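Local structure of CELL WALL surface anchor family protein (Streptococcus pneumoniae, 2WW8) at residues 137-142 and 719-724; 534-539 and 564-569; 404-409 and 507-512; 302-307 and 346-351. The protein is a pilus adhesin of the pneumococcal surface that probably attaches the bacterium to host cells through an integrin-like domain. One frame throughout, in Å; residues are numbered along the deposited sequence.

Contact 1 (137-142 and 719-724); sequences REEALS and RDVRKY
Tyr724, Arg137 and Val721 bury the most surface where two linkers run alongside each other in opposite senses at a domain junction. Tyr724 and Arg137 form an antiparallel hydrogen-bonded pair: Arg137 N donates to Tyr724 O at 2.8 Å, nearly straight (166°) and in the carbonyl plane, while the return bond from Tyr724 N to Arg137 O is weak. Their side chains lie side by side, so that CB of Arg137 sits over one face of the Tyr724 ring, 3.9 Å from its centroid, a CH-pi contact. The guanidinium of Arg137 goes on to salt bridges with Glu726 and Glu88. Val721 wedges between Glu139 and Leu141; its CG2 meets Glu139 CG at 3.5 Å, and its CB meets Leu141 CD2 at 3.6 Å. At the far end Arg719, extended from CG to NE, grips Ser142 end-on: NH2 bonds Ser142 O at 2.9 Å and NH1 bonds Ser142 OG at 3.2 Å, both in the guanidinium plane, with Leu141 CD2 over one face. Strands 135-137 and 724-730 share a sheet with strand 48-55 of the prealbumin-like (CnaB-type) domain; here both passages leave it for strand 171-184, against which Leu141 and Arg719 pack.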
loop_
_atom_site.group_PDB
_atom_site.type_symbol
_atom_site.label_atom_id
_atom_site.label_comp_id
_atom_site.label_asym_id
_atom_site.label_seq_id
_atom_site.Cartn_x
_atom_site.Cartn_y
_atom_site.Cartn_z
ATOM N N ARG A 137 30.406 -18.283 14.250
ATOM C CA ARG A 137 30.804 -17.404 13.160
ATOM C C ARG A 137 29.676 -17.121 12.151
ATOM O O ARG A 137 28.866 -17.999 11.854
ATOM C CB ARG A 137 32.035 -17.982 12.464
ATOM C CG ARG A 137 32.925 -16.930 11.824
ATOM C CD ARG A 137 34.197 -16.673 12.627
ATOM N NE ARG A 137 35.255 -16.172 11.743
ATOM C CZ ARG A 137 36.114 -16.924 11.045
ATOM N NH1 ARG A 137 36.084 -18.260 11.100
ATOM N NH2 ARG A 137 37.026 -16.333 10.274
ATOM N N GLU A 138 29.648 -15.895 11.631
ATOM C CA GLU A 138 28.722 -15.504 10.573
ATOM C C GLU A 138 28.795 -16.486 9.421
ATOM O O GLU A 138 29.878 -16.753 8.935
ATOM C CB GLU A 138 29.112 -14.156 9.971
ATOM C CG GLU A 138 29.115 -12.993 10.933
ATOM C CD GLU A 138 27.706 -12.573 11.303
ATOM O OE1 GLU A 138 26.789 -12.719 10.462
ATOM O OE2 GLU A 138 27.529 -12.087 12.440
ATOM N N GLU A 139 27.651 -16.984 8.975
ATOM C CA GLU A 139 27.535 -17.752 7.751
ATOM C C GLU A 139 26.772 -16.950 6.677
ATOM O O GLU A 139 25.904 -16.145 7.018
ATOM C CB GLU A 139 26.808 -19.047 8.105
ATOM C CG GLU A 139 26.679 -20.012 6.953
ATOM C CD GLU A 139 28.041 -20.487 6.481
ATOM O OE1 GLU A 139 28.642 -19.800 5.620
ATOM O OE2 GLU A 139 28.489 -21.537 6.987
ATOM N N ALA A 140 27.095 -17.154 5.400
ATOM C CA ALA A 140 26.473 -16.448 4.290
ATOM C C ALA A 140 25.133 -17.103 3.989
ATOM O O ALA A 140 24.989 -18.316 4.129
ATOM C CB ALA A 140 27.355 -16.501 3.062
ATOM N N LEU A 141 24.153 -16.291 3.603
ATOM C CA LEU A 141 22.811 -16.783 3.256
ATOM C C LEU A 141 22.840 -17.390 1.859
ATOM O O LEU A 141 23.653 -16.969 1.040
ATOM C CB LEU A 141 21.826 -15.628 3.284
ATOM C CG LEU A 141 21.187 -15.219 4.609
ATOM C CD1 LEU A 141 20.555 -13.897 4.368
ATOM C CD2 LEU A 141 20.125 -16.220 5.039
ATOM N N SER A 142 22.023 -18.399 1.576
ATOM C CA SER A 142 21.969 -18.940 0.222
ATOM C C SER A 142 21.239 -17.985 -0.741
ATOM O O SER A 142 20.529 -17.067 -0.302
ATOM C CB SER A 142 21.294 -20.314 0.236
ATOM O OG SER A 142 19.880 -20.206 0.405
ATOM N N ARG A 719 13.461 -15.982 6.848
ATOM C CA ARG A 719 14.446 -17.023 7.129
ATOM C C ARG A 719 15.645 -16.459 7.876
ATOM O O ARG A 719 15.753 -15.242 8.064
ATOM C CB ARG A 719 14.964 -17.640 5.828
ATOM C CG ARG A 719 15.660 -16.591 4.966
ATOM C CD ARG A 719 16.447 -17.259 3.880
ATOM N NE ARG A 719 17.048 -16.321 2.943
ATOM C CZ ARG A 719 17.880 -16.712 1.991
ATOM N NH1 ARG A 719 18.168 -18.001 1.902
ATOM N NH2 ARG A 719 18.412 -15.829 1.159
ATOM N N ASP A 720 16.549 -17.348 8.282
ATOM C CA ASP A 720 17.857 -16.949 8.816
ATOM C C ASP A 720 18.870 -18.036 8.455
ATOM O O ASP A 720 18.465 -19.106 7.985
ATOM C CB ASP A 720 17.858 -16.731 10.337
ATOM C CG ASP A 720 19.044 -15.876 10.814
ATOM O OD1 ASP A 720 19.786 -15.283 9.994
ATOM O OD2 ASP A 720 19.259 -15.795 12.035
ATOM N N VAL A 721 20.157 -17.748 8.647
ATOM C CA VAL A 721 21.207 -18.727 8.347
ATOM C C VAL A 721 21.919 -19.000 9.669
ATOM O O VAL A 721 22.284 -18.059 10.385
ATOM C CB VAL A 721 22.191 -18.252 7.237
ATOM C CG1 VAL A 721 22.873 -16.936 7.594
ATOM C CG2 VAL A 721 23.282 -19.298 6.975
ATOM N N ARG A 722 22.069 -20.268 10.026
ATOM C CA ARG A 722 22.577 -20.562 11.351
ATOM C C ARG A 722 24.090 -20.313 11.417
ATOM O O ARG A 722 24.811 -20.549 10.442
ATOM C CB ARG A 722 22.232 -21.999 11.675
ATOM C CG ARG A 722 22.079 -22.254 13.140
ATOM C CD ARG A 722 21.559 -23.676 13.154
ATOM N NE ARG A 722 20.112 -23.702 13.283
ATOM C CZ ARG A 722 19.515 -23.259 14.380
ATOM N NH1 ARG A 722 20.279 -22.773 15.354
ATOM N NH2 ARG A 722 18.192 -23.277 14.497
ATOM N N LYS A 723 24.563 -19.797 12.546
ATOM C CA LYS A 723 26.011 -19.655 12.769
ATOM C C LYS A 723 26.689 -20.986 13.069
ATOM O O LYS A 723 26.093 -21.911 13.641
ATOM C CB LYS A 723 26.309 -18.671 13.892
ATOM C CG LYS A 723 26.130 -17.237 13.458
ATOM C CD LYS A 723 25.939 -16.405 14.692
ATOM C CE LYS A 723 25.461 -15.005 14.365
ATOM N NZ LYS A 723 26.201 -14.117 15.325
ATOM N N TYR A 724 27.951 -21.088 12.674
ATOM C CA TYR A 724 28.662 -22.337 12.928
ATOM C C TYR A 724 29.694 -22.151 14.041
ATOM O O TYR A 724 30.249 -21.065 14.199
ATOM C CB TYR A 724 29.253 -22.938 11.644
ATOM C CG TYR A 724 30.315 -22.064 11.052
ATOM C CD1 TYR A 724 31.609 -22.078 11.577
ATOM C CD2 TYR A 724 30.022 -21.210 9.996
ATOM C CE1 TYR A 724 32.586 -21.262 11.064
ATOM C CE2 TYR A 724 31.006 -20.390 9.463
ATOM C CZ TYR A 724 32.284 -20.435 10.006
ATOM O OH TYR A 724 33.281 -19.632 9.518
#

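Contact 2 (534-539 and 564-569); sequences VFTVGI and ENYTNV
The Tyr566 ring carries Asn568 N over one face, offset toward the rim, while Thr536 O and Gly538 N approach it obliquely; the Phe535 ring stacks with Tyr582, meets Phe383, and crosses the Asn565 amide with planes 49° apart, Phe535 CE1 lying 3.5 Å from Asn565 OD1. These groups flank the edge strand 566-569 and its parallel neighbour 533-539 in a Rossmann-like, integrin I-type (von Willebrand factor A) domain, a beta-alpha-beta unit with helix 549-558 between them. Backbone bonds alternate across the pair: Thr536 N to Asn565 O, Thr567 N to Thr536 O, Gly538 N to Thr567 O. With CG anti to its backbone N (chi1 168°), Tyr566 reaches across strand 534-539: CD1 meets Thr536 CG2 at 3.8 Å and CE1 meets Gly538 N at 3.7 Å, the glycine's lack of a side chain giving the ring its place. Met556 of helix 549-558 packs on this face. On the other, Val537 CG1 touches Val569 CG2 at 3.8 Å beneath helix 575-583. Asn565 ND2 adds a weak bond to Val534 O, and Asn568 OD1 accepts from Ile541 N. The last rung is the shortest: Val569 N reaches Gly538 O at 2.7 Å, from above the carbonyl plane.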
loop_
_atom_site.group_PDB
_atom_site.type_symbol
_atom_site.label_atom_id
_atom_site.label_comp_id
_atom_site.label_asym_id
_atom_site.label_seq_id
_atom_site.Cartn_x
_atom_site.Cartn_y
_atom_site.Cartn_z
ATOM N N VAL A 534 -39.147 10.634 -10.607
ATOM C CA VAL A 534 -38.583 11.979 -10.843
ATOM C C VAL A 534 -38.485 12.621 -9.458
ATOM O O VAL A 534 -39.536 12.844 -8.816
ATOM C CB VAL A 534 -39.526 12.832 -11.722
ATOM C CG1 VAL A 534 -38.860 14.183 -12.016
ATOM C CG2 VAL A 534 -39.823 12.079 -13.048
ATOM N N PHE A 535 -37.250 12.927 -9.077
ATOM C CA PHE A 535 -36.874 13.563 -7.800
ATOM C C PHE A 535 -36.322 14.975 -8.077
ATOM O O PHE A 535 -35.539 15.140 -9.004
ATOM C CB PHE A 535 -35.724 12.762 -7.186
ATOM C CG PHE A 535 -36.091 11.347 -6.869
ATOM C CD1 PHE A 535 -37.004 11.070 -5.855
ATOM C CD2 PHE A 535 -35.519 10.289 -7.584
ATOM C CE1 PHE A 535 -37.365 9.741 -5.507
ATOM C CE2 PHE A 535 -35.879 8.926 -7.229
ATOM C CZ PHE A 535 -36.826 8.666 -6.227
ATOM N N THR A 536 -36.737 15.969 -7.304
ATOM C CA THR A 536 -36.333 17.347 -7.483
ATOM C C THR A 536 -35.755 17.811 -6.146
ATOM O O THR A 536 -36.393 17.755 -5.059
ATOM C CB THR A 536 -37.539 18.223 -7.892
ATOM O OG1 THR A 536 -38.145 17.611 -9.050
ATOM C CG2 THR A 536 -37.100 19.658 -8.299
ATOM N N VAL A 537 -34.504 18.232 -6.216
ATOM C CA VAL A 537 -33.843 18.861 -5.058
ATOM C C VAL A 537 -33.693 20.342 -5.427
ATOM O O VAL A 537 -32.932 20.658 -6.369
ATOM C CB VAL A 537 -32.486 18.178 -4.765
ATOM C CG1 VAL A 537 -31.674 18.877 -3.676
ATOM C CG2 VAL A 537 -32.716 16.713 -4.290
ATOM N N GLY A 538 -34.480 21.196 -4.770
ATOM C CA GLY A 538 -34.362 22.655 -4.899
ATOM C C GLY A 538 -33.308 23.232 -3.957
ATOM O O GLY A 538 -33.049 22.732 -2.840
ATOM N N ILE A 539 -32.640 24.281 -4.438
ATOM C CA ILE A 539 -31.626 24.956 -3.629
ATOM C C ILE A 539 -32.134 26.378 -3.320
ATOM O O ILE A 539 -32.026 27.278 -4.157
ATOM C CB ILE A 539 -30.281 25.024 -4.332
ATOM C CG1 ILE A 539 -29.733 23.609 -4.575
ATOM C CG2 ILE A 539 -29.284 25.761 -3.424
ATOM C CD1 ILE A 539 -28.807 23.619 -5.786
ATOM N N GLU A 564 -43.913 14.481 -2.308
ATOM C CA GLU A 564 -42.823 14.080 -1.416
ATOM C C GLU A 564 -41.492 13.975 -2.143
ATOM O O GLU A 564 -40.425 13.895 -1.495
ATOM C CB GLU A 564 -43.126 12.664 -0.875
ATOM C CG GLU A 564 -44.424 12.694 -0.090
ATOM C CD GLU A 564 -45.731 12.575 -0.907
ATOM O OE1 GLU A 564 -45.705 12.458 -2.143
ATOM O OE2 GLU A 564 -46.832 12.612 -0.287
ATOM N N ASN A 565 -41.542 13.937 -3.465
ATOM C CA ASN A 565 -40.319 13.754 -4.284
ATOM C C ASN A 565 -39.628 15.084 -4.640
ATOM O O ASN A 565 -38.575 15.093 -5.294
ATOM C CB ASN A 565 -40.612 12.981 -5.579
ATOM C CG ASN A 565 -40.560 11.485 -5.376
ATOM O OD1 ASN A 565 -40.415 10.977 -4.254
ATOM N ND2 ASN A 565 -40.695 10.775 -6.476
ATOM N N TYR A 566 -40.178 16.196 -4.144
ATOM C CA TYR A 566 -39.459 17.480 -4.118
ATOM C C TYR A 566 -39.047 17.851 -2.683
ATOM O O TYR A 566 -39.879 17.819 -1.779
ATOM C CB TYR A 566 -40.402 18.593 -4.591
ATOM C CG TYR A 566 -39.861 20.007 -4.337
ATOM C CD1 TYR A 566 -38.650 20.413 -4.922
ATOM C CD2 TYR A 566 -40.547 20.903 -3.519
ATOM C CE1 TYR A 566 -38.161 21.682 -4.737
ATOM C CE2 TYR A 566 -40.059 22.227 -3.313
ATOM C CZ TYR A 566 -38.857 22.569 -3.901
ATOM O OH TYR A 566 -38.320 23.843 -3.778
ATOM N N THR A 567 -37.796 18.236 -2.478
ATOM C CA THR A 567 -37.363 18.856 -1.236
ATOM C C THR A 567 -36.557 20.103 -1.558
ATOM O O THR A 567 -35.675 20.056 -2.441
ATOM C CB THR A 567 -36.487 17.919 -0.390
ATOM O OG1 THR A 567 -37.257 16.749 -0.106
ATOM C CG2 THR A 567 -36.100 18.543 0.947
ATOM N N ASN A 568 -36.849 21.160 -0.809
ATOM C CA ASN A 568 -36.078 22.394 -0.879
ATOM C C ASN A 568 -34.971 22.364 0.164
ATOM O O ASN A 568 -35.247 22.247 1.328
ATOM C CB ASN A 568 -36.955 23.631 -0.689
ATOM C CG ASN A 568 -36.210 24.924 -1.049
ATOM O OD1 ASN A 568 -35.545 24.974 -2.058
ATOM N ND2 ASN A 568 -36.310 25.957 -0.201
ATOM N N VAL A 569 -33.699 22.424 -0.240
ATOM C CA VAL A 569 -32.585 22.481 0.708
ATOM C C VAL A 569 -32.181 23.924 0.972
ATOM O O VAL A 569 -31.974 24.718 0.045
ATOM C CB VAL A 569 -31.433 21.653 0.060
ATOM C CG1 VAL A 569 -30.192 21.766 0.789
ATOM C CG2 VAL A 569 -31.861 20.184 -0.105
#

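Contact 3 (404-409 and 507-512); sequences APSYQN and SNTAKI. With EPE (4-(2-hydroxyethyl)-1-piperazine ethanesulfonic acid), chain E.
The N-terminus of helix 407-416 meets an ST turn at Ser507, and together they hold the sulfonate of a buffer molecule (HEPES, EPE), probably from the crystallisation liquor. Ser406 is the N-cap, its OG accepting from Asn409 N at 3.1 Å. Thr509 OG1, set between its backbone N and carbonyl carbon (chi1 63°), accepts from Gln408 N at 3.0 Å. The same Thr509 OG1 donates to EPE O3S at 2.8 Å. Tyr407 N, in the first turn of the helix, also donates to EPE O3S, so the helix dipole may favour the anion; from the opposing turn Asn508 N bonds EPE O2S at 2.6 Å. The Tyr407 ring has EPE C2 over one face and Ser507 OG at its edge, 3.2 Å from CD2. That serine hydroxyl accepts from Thr509 N and donates to Ala510 O at 2.6 Å, from above the carbonyl plane, which ties the turn together. Beside the turn Ala510 CB packs against Gln408 OE1 at 3.5 Å, while Gln408 NE2 bonds Asn412. The phenol oxygen of Tyr407 bonds His400, and its ring meets Phe398 edge-to-face. Segment 507-512 leads on to helix 516-526, on which Ile512 packs, while Ala510 rests against Leu411 of helix 407-416.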
loop_
_atom_site.group_PDB
_atom_site.type_symbol
_atom_site.label_atom_id
_atom_site.label_comp_id
_atom_site.label_asym_id
_atom_site.label_seq_id
_atom_site.Cartn_x
_atom_site.Cartn_y
_atom_site.Cartn_z
ATOM N N ALA A 404 -61.033 30.977 -35.915
ATOM C CA ALA A 404 -60.538 29.966 -34.970
ATOM C C ALA A 404 -61.382 29.975 -33.697
ATOM O O ALA A 404 -61.887 31.046 -33.353
ATOM C CB ALA A 404 -59.083 30.228 -34.609
ATOM N N PRO A 405 -61.498 28.826 -32.988
ATOM C CA PRO A 405 -62.271 28.835 -31.743
ATOM C C PRO A 405 -61.684 29.741 -30.677
ATOM O O PRO A 405 -60.551 30.176 -30.795
ATOM C CB PRO A 405 -62.224 27.384 -31.238
ATOM C CG PRO A 405 -61.544 26.573 -32.255
ATOM C CD PRO A 405 -60.925 27.500 -33.286
ATOM N N SER A 406 -62.436 30.017 -29.625
ATOM C CA SER A 406 -61.880 30.807 -28.524
ATOM C C SER A 406 -60.644 30.137 -27.932
ATOM O O SER A 406 -60.498 28.896 -27.962
ATOM C CB SER A 406 -62.945 31.020 -27.447
ATOM O OG SER A 406 -62.930 29.921 -26.562
ATOM N N TYR A 407 -59.746 30.958 -27.390
ATOM C CA TYR A 407 -58.567 30.437 -26.756
ATOM C C TYR A 407 -58.857 29.382 -25.683
ATOM O O TYR A 407 -58.093 28.439 -25.572
ATOM C CB TYR A 407 -57.646 31.558 -26.268
ATOM C CG TYR A 407 -57.212 32.466 -27.404
ATOM C CD1 TYR A 407 -56.576 31.926 -28.507
ATOM C CD2 TYR A 407 -57.486 33.853 -27.407
ATOM C CE1 TYR A 407 -56.161 32.707 -29.547
ATOM C CE2 TYR A 407 -57.061 34.658 -28.481
ATOM C CZ TYR A 407 -56.398 34.070 -29.555
ATOM O OH TYR A 407 -55.932 34.757 -30.667
ATOM N N GLN A 408 -59.890 29.593 -24.876
ATOM C CA GLN A 408 -60.227 28.627 -23.844
ATOM C C GLN A 408 -60.648 27.300 -24.531
ATOM O O GLN A 408 -60.206 26.252 -24.106
ATOM C CB GLN A 408 -61.375 29.161 -22.964
ATOM C CG GLN A 408 -61.763 28.228 -21.791
ATOM C CD GLN A 408 -60.602 28.067 -20.847
ATOM O OE1 GLN A 408 -60.058 29.061 -20.362
ATOM N NE2 GLN A 408 -60.164 26.821 -20.604
ATOM N N ASN A 409 -61.546 27.345 -25.528
ATOM C CA ASN A 409 -61.934 26.163 -26.323
ATOM C C ASN A 409 -60.689 25.465 -26.896
ATOM O O ASN A 409 -60.553 24.234 -26.825
ATOM C CB ASN A 409 -62.978 26.489 -27.397
ATOM C CG ASN A 409 -64.402 26.669 -26.813
ATOM O OD1 ASN A 409 -64.727 26.147 -25.752
ATOM N ND2 ASN A 409 -65.237 27.406 -27.517
ATOM N N SER A 507 -56.523 38.369 -25.360
ATOM C CA SER A 507 -57.554 37.357 -25.204
ATOM C C SER A 507 -58.663 37.757 -24.224
ATOM O O SER A 507 -58.368 38.232 -23.135
ATOM C CB SER A 507 -56.866 36.083 -24.728
ATOM O OG SER A 507 -57.839 35.088 -24.438
ATOM N N ASN A 508 -59.938 37.570 -24.589
ATOM C CA ASN A 508 -61.039 37.676 -23.652
ATOM C C ASN A 508 -61.324 36.356 -22.978
ATOM O O ASN A 508 -62.287 36.322 -22.249
ATOM C CB ASN A 508 -62.326 38.191 -24.309
ATOM C CG ASN A 508 -62.154 39.590 -24.891
ATOM O OD1 ASN A 508 -61.507 40.464 -24.299
ATOM N ND2 ASN A 508 -62.738 39.812 -26.061
ATOM N N THR A 509 -60.529 35.285 -23.163
ATOM C CA THR A 509 -60.858 34.002 -22.521
ATOM C C THR A 509 -59.579 33.526 -21.862
ATOM O O THR A 509 -59.077 34.196 -20.972
ATOM C CB THR A 509 -61.538 32.914 -23.448
ATOM O OG1 THR A 509 -60.673 32.502 -24.528
ATOM C CG2 THR A 509 -62.878 33.426 -24.059
ATOM N N ALA A 510 -59.002 32.413 -22.319
ATOM C CA ALA A 510 -57.746 31.898 -21.760
ATOM C C ALA A 510 -56.559 32.802 -22.078
ATOM O O ALA A 510 -56.450 33.341 -23.190
ATOM C CB ALA A 510 -57.492 30.449 -22.251
ATOM N N LYS A 511 -55.666 32.957 -21.102
ATOM C CA LYS A 511 -54.488 33.792 -21.243
ATOM C C LYS A 511 -53.422 33.153 -20.386
ATOM O O LYS A 511 -53.705 32.839 -19.232
ATOM C CB LYS A 511 -54.767 35.245 -20.832
ATOM C CG LYS A 511 -53.537 36.161 -21.098
ATOM C CD LYS A 511 -53.763 37.617 -20.606
ATOM C CE LYS A 511 -54.935 38.372 -21.242
ATOM N NZ LYS A 511 -54.991 39.761 -20.656
ATOM N N ILE A 512 -52.250 32.917 -20.970
ATOM C CA ILE A 512 -51.133 32.328 -20.225
ATOM C C ILE A 512 -50.313 33.453 -19.603
ATOM O O ILE A 512 -49.933 34.395 -20.309
ATOM C CB ILE A 512 -50.205 31.501 -21.159
ATOM C CG1 ILE A 512 -51.083 30.570 -22.077
ATOM C CG2 ILE A 512 -49.035 30.805 -20.310
ATOM C CD1 ILE A 512 -52.048 29.529 -21.376
HETATM N N1 EPE E . -60.866 34.170 -31.000
HETATM C C2 EPE E . -59.534 33.797 -31.532
HETATM C C3 EPE E . -58.893 34.820 -32.464
HETATM N N4 EPE E . -59.859 35.712 -33.064
HETATM C C5 EPE E . -60.631 36.374 -32.031
HETATM C C6 EPE E . -61.622 35.331 -31.527
HETATM C C7 EPE E . -59.243 36.657 -33.979
HETATM C C8 EPE E . -59.654 36.273 -35.401
HETATM O O8 EPE E . -59.781 37.373 -36.288
HETATM C C9 EPE E . -60.977 34.198 -29.542
HETATM C C10 EPE E . -60.638 35.579 -29.005
HETATM S S EPE E . -61.080 35.320 -27.287
HETATM O O1S EPE E . -62.530 35.364 -26.980
HETATM O O2S EPE E . -60.268 36.497 -26.919
HETATM O O3S EPE E . -60.721 33.946 -26.870
#

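Contact 4 (302-307 and 346-351); sequences SLFWNY and DGNRLM
Phe304 and Trp305, consecutive in sequence, address the turn at 346-349 in different ways, one by a ring face and the other by a ring edge. Both have CG anti to the carbonyl carbon (chi1 -57° for Phe304). The Phe304 ring lies against the backbone of the turn, with Asn348 N over one face, 3.6 Å from CD2. Asn348 CB sits over the face too, 4.0 Å from the ring centroid, in a CH-pi contact. Trp305 instead brings the pyrrole edge of its indole: NE1 donates to Gly347 O at 2.7 Å, in the carbonyl plane but 26° out of the indole plane, and bent at hydrogen (132°). On the benzo ring CZ2 lies 3.7 Å from Asn348 O, while Leu350 N sits at the edge near the ring plane. Phe312 meets the indole edge-to-face. The loop between strands 298-299 and 311-315 of an antiparallel sheet thus docks on the loop between helices 328-337 and 359-373, turn against turn: type I turn 302-305, with an ST turn from Phe304 N to Ser302 OG, against type I turn 346-349.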
loop_
_atom_site.group_PDB
_atom_site.type_symbol
_atom_site.label_atom_id
_atom_site.label_comp_id
_atom_site.label_asym_id
_atom_site.label_seq_id
_atom_site.Cartn_x
_atom_site.Cartn_y
_atom_site.Cartn_z
ATOM N N SER A 302 -29.570 47.926 -21.573
ATOM C CA SER A 302 -28.494 47.669 -20.607
ATOM C C SER A 302 -27.350 48.648 -20.765
ATOM O O SER A 302 -26.936 48.980 -21.875
ATOM C CB SER A 302 -28.019 46.242 -20.743
ATOM O OG SER A 302 -26.738 46.084 -20.129
ATOM N N LEU A 303 -26.776 49.138 -19.675
ATOM C CA LEU A 303 -25.598 49.986 -19.877
ATOM C C LEU A 303 -24.331 49.234 -20.327
ATOM O O LEU A 303 -23.337 49.861 -20.686
ATOM C CB LEU A 303 -25.338 50.769 -18.610
ATOM C CG LEU A 303 -24.709 50.032 -17.438
ATOM C CD1 LEU A 303 -23.221 50.558 -17.340
ATOM C CD2 LEU A 303 -25.590 50.458 -16.237
ATOM N N PHE A 304 -24.390 47.896 -20.359
ATOM C CA PHE A 304 -23.218 47.117 -20.757
ATOM C C PHE A 304 -23.149 46.937 -22.263
ATOM O O PHE A 304 -22.126 46.489 -22.779
ATOM C CB PHE A 304 -23.195 45.765 -20.050
ATOM C CG PHE A 304 -23.230 45.886 -18.554
ATOM C CD1 PHE A 304 -22.286 46.666 -17.887
ATOM C CD2 PHE A 304 -24.245 45.273 -17.838
ATOM C CE1 PHE A 304 -22.323 46.775 -16.479
ATOM C CE2 PHE A 304 -24.291 45.386 -16.443
ATOM C CZ PHE A 304 -23.347 46.131 -15.756
ATOM N N TRP A 305 -24.229 47.307 -22.953
ATOM C CA TRP A 305 -24.272 47.001 -24.386
ATOM C C TRP A 305 -24.860 48.148 -25.186
ATOM O O TRP A 305 -25.610 48.915 -24.621
ATOM C CB TRP A 305 -25.155 45.776 -24.617
ATOM C CG TRP A 305 -24.705 44.561 -23.818
ATOM C CD1 TRP A 305 -25.262 44.118 -22.630
ATOM C CD2 TRP A 305 -23.629 43.658 -24.121
ATOM N NE1 TRP A 305 -24.594 42.979 -22.192
ATOM C CE2 TRP A 305 -23.593 42.688 -23.083
ATOM C CE3 TRP A 305 -22.703 43.556 -25.168
ATOM C CZ2 TRP A 305 -22.652 41.635 -23.058
ATOM C CZ3 TRP A 305 -21.790 42.521 -25.142
ATOM C CH2 TRP A 305 -21.771 41.579 -24.092
ATOM N N ASN A 306 -24.521 48.296 -26.463
ATOM C CA ASN A 306 -25.283 49.280 -27.282
ATOM C C ASN A 306 -26.783 48.943 -27.441
ATOM O O ASN A 306 -27.245 47.773 -27.416
ATOM C CB ASN A 306 -24.645 49.365 -28.670
ATOM C CG ASN A 306 -24.954 50.694 -29.370
ATOM O OD1 ASN A 306 -25.042 51.738 -28.720
ATOM N ND2 ASN A 306 -25.139 50.659 -30.696
ATOM N N TYR A 307 -27.594 49.967 -27.690
ATOM C CA TYR A 307 -29.027 49.728 -27.795
ATOM C C TYR A 307 -29.420 48.760 -28.923
ATOM O O TYR A 307 -30.502 48.210 -28.835
ATOM C CB TYR A 307 -29.719 51.098 -27.968
ATOM C CG TYR A 307 -29.348 51.737 -29.285
ATOM C CD1 TYR A 307 -29.995 51.367 -30.458
ATOM C CD2 TYR A 307 -28.388 52.716 -29.352
ATOM C CE1 TYR A 307 -29.681 51.976 -31.685
ATOM C CE2 TYR A 307 -28.039 53.310 -30.582
ATOM C CZ TYR A 307 -28.694 52.920 -31.736
ATOM O OH TYR A 307 -28.392 53.454 -32.971
ATOM N N ASP A 346 -21.695 40.017 -13.806
ATOM C CA ASP A 346 -23.001 40.525 -14.208
ATOM C C ASP A 346 -23.096 40.571 -15.746
ATOM O O ASP A 346 -22.297 39.942 -16.480
ATOM C CB ASP A 346 -23.274 41.881 -13.522
ATOM C CG ASP A 346 -23.065 41.807 -11.979
ATOM O OD1 ASP A 346 -22.997 40.679 -11.409
ATOM O OD2 ASP A 346 -22.970 42.859 -11.290
ATOM N N GLY A 347 -24.091 41.313 -16.211
ATOM C CA GLY A 347 -24.460 41.339 -17.606
ATOM C C GLY A 347 -23.433 41.879 -18.577
ATOM O O GLY A 347 -23.716 41.947 -19.800
ATOM N N ASN A 348 -22.272 42.292 -18.068
ATOM C CA ASN A 348 -21.209 42.725 -18.974
ATOM C C ASN A 348 -20.488 41.543 -19.660
ATOM O O ASN A 348 -19.778 41.736 -20.670
ATOM C CB ASN A 348 -20.216 43.649 -18.281
ATOM C CG ASN A 348 -19.676 43.060 -17.008
ATOM O OD1 ASN A 348 -20.438 42.732 -16.061
ATOM N ND2 ASN A 348 -18.360 42.887 -16.981
ATOM N N ARG A 349 -20.682 40.340 -19.131
ATOM C CA ARG A 349 -20.205 39.153 -19.818
ATOM C C ARG A 349 -21.238 38.643 -20.797
ATOM O O ARG A 349 -22.403 38.500 -20.472
ATOM C CB ARG A 349 -19.849 38.000 -18.868
ATOM C CG ARG A 349 -18.484 38.191 -18.175
ATOM C CD ARG A 349 -17.387 38.677 -19.152
ATOM N NE ARG A 349 -16.066 38.968 -18.572
ATOM C CZ ARG A 349 -15.190 38.049 -18.154
ATOM N NH1 ARG A 349 -15.434 36.745 -18.238
ATOM N NH2 ARG A 349 -14.042 38.434 -17.636
ATOM N N LEU A 350 -20.779 38.285 -21.989
ATOM C CA LEU A 350 -21.604 37.553 -22.925
ATOM C C LEU A 350 -22.222 36.293 -22.287
ATOM O O LEU A 350 -23.399 36.027 -22.467
ATOM C CB LEU A 350 -20.734 37.184 -24.128
ATOM C CG LEU A 350 -21.399 36.183 -25.112
ATOM C CD1 LEU A 350 -22.435 36.968 -25.904
ATOM C CD2 LEU A 350 -20.295 35.612 -26.049
ATOM N N MET A 351 -21.474 35.478 -21.541
ATOM C CA MET A 351 -22.065 34.205 -21.120
ATOM C C MET A 351 -23.185 34.358 -20.120
ATOM O O MET A 351 -23.998 33.449 -19.957
ATOM C CB MET A 351 -21.034 33.230 -20.559
ATOM C CG MET A 351 -19.892 32.942 -21.572
ATOM S SD MET A 351 -20.596 32.129 -23.083
ATOM C CE MET A 351 -21.543 30.795 -22.325
#

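In the fold
Contact 1 closes a loop of more than 570 residues, inside which the other three are nested in the order contact 4, contact 3, contact 2. It lies on the opposite side of the chain's centre, its own centre 72 Å from that of contact 2 and 103 Å from that of contact 3. Contacts 2, 3 and 4 lie 33 to 37 Å apart, centre to centre, without touching. Contact 2 belongs to the five-stranded parallel sheet, the side chain of Ile539 about 8 Å from the magnesium ion; contacts 3 and 4 lie in the long excursions between successive strands of that sheet. The I-type domain and further beta domains are thus inserted between the two connecting passages of contact 1, consistent with presentation at a pilus tip.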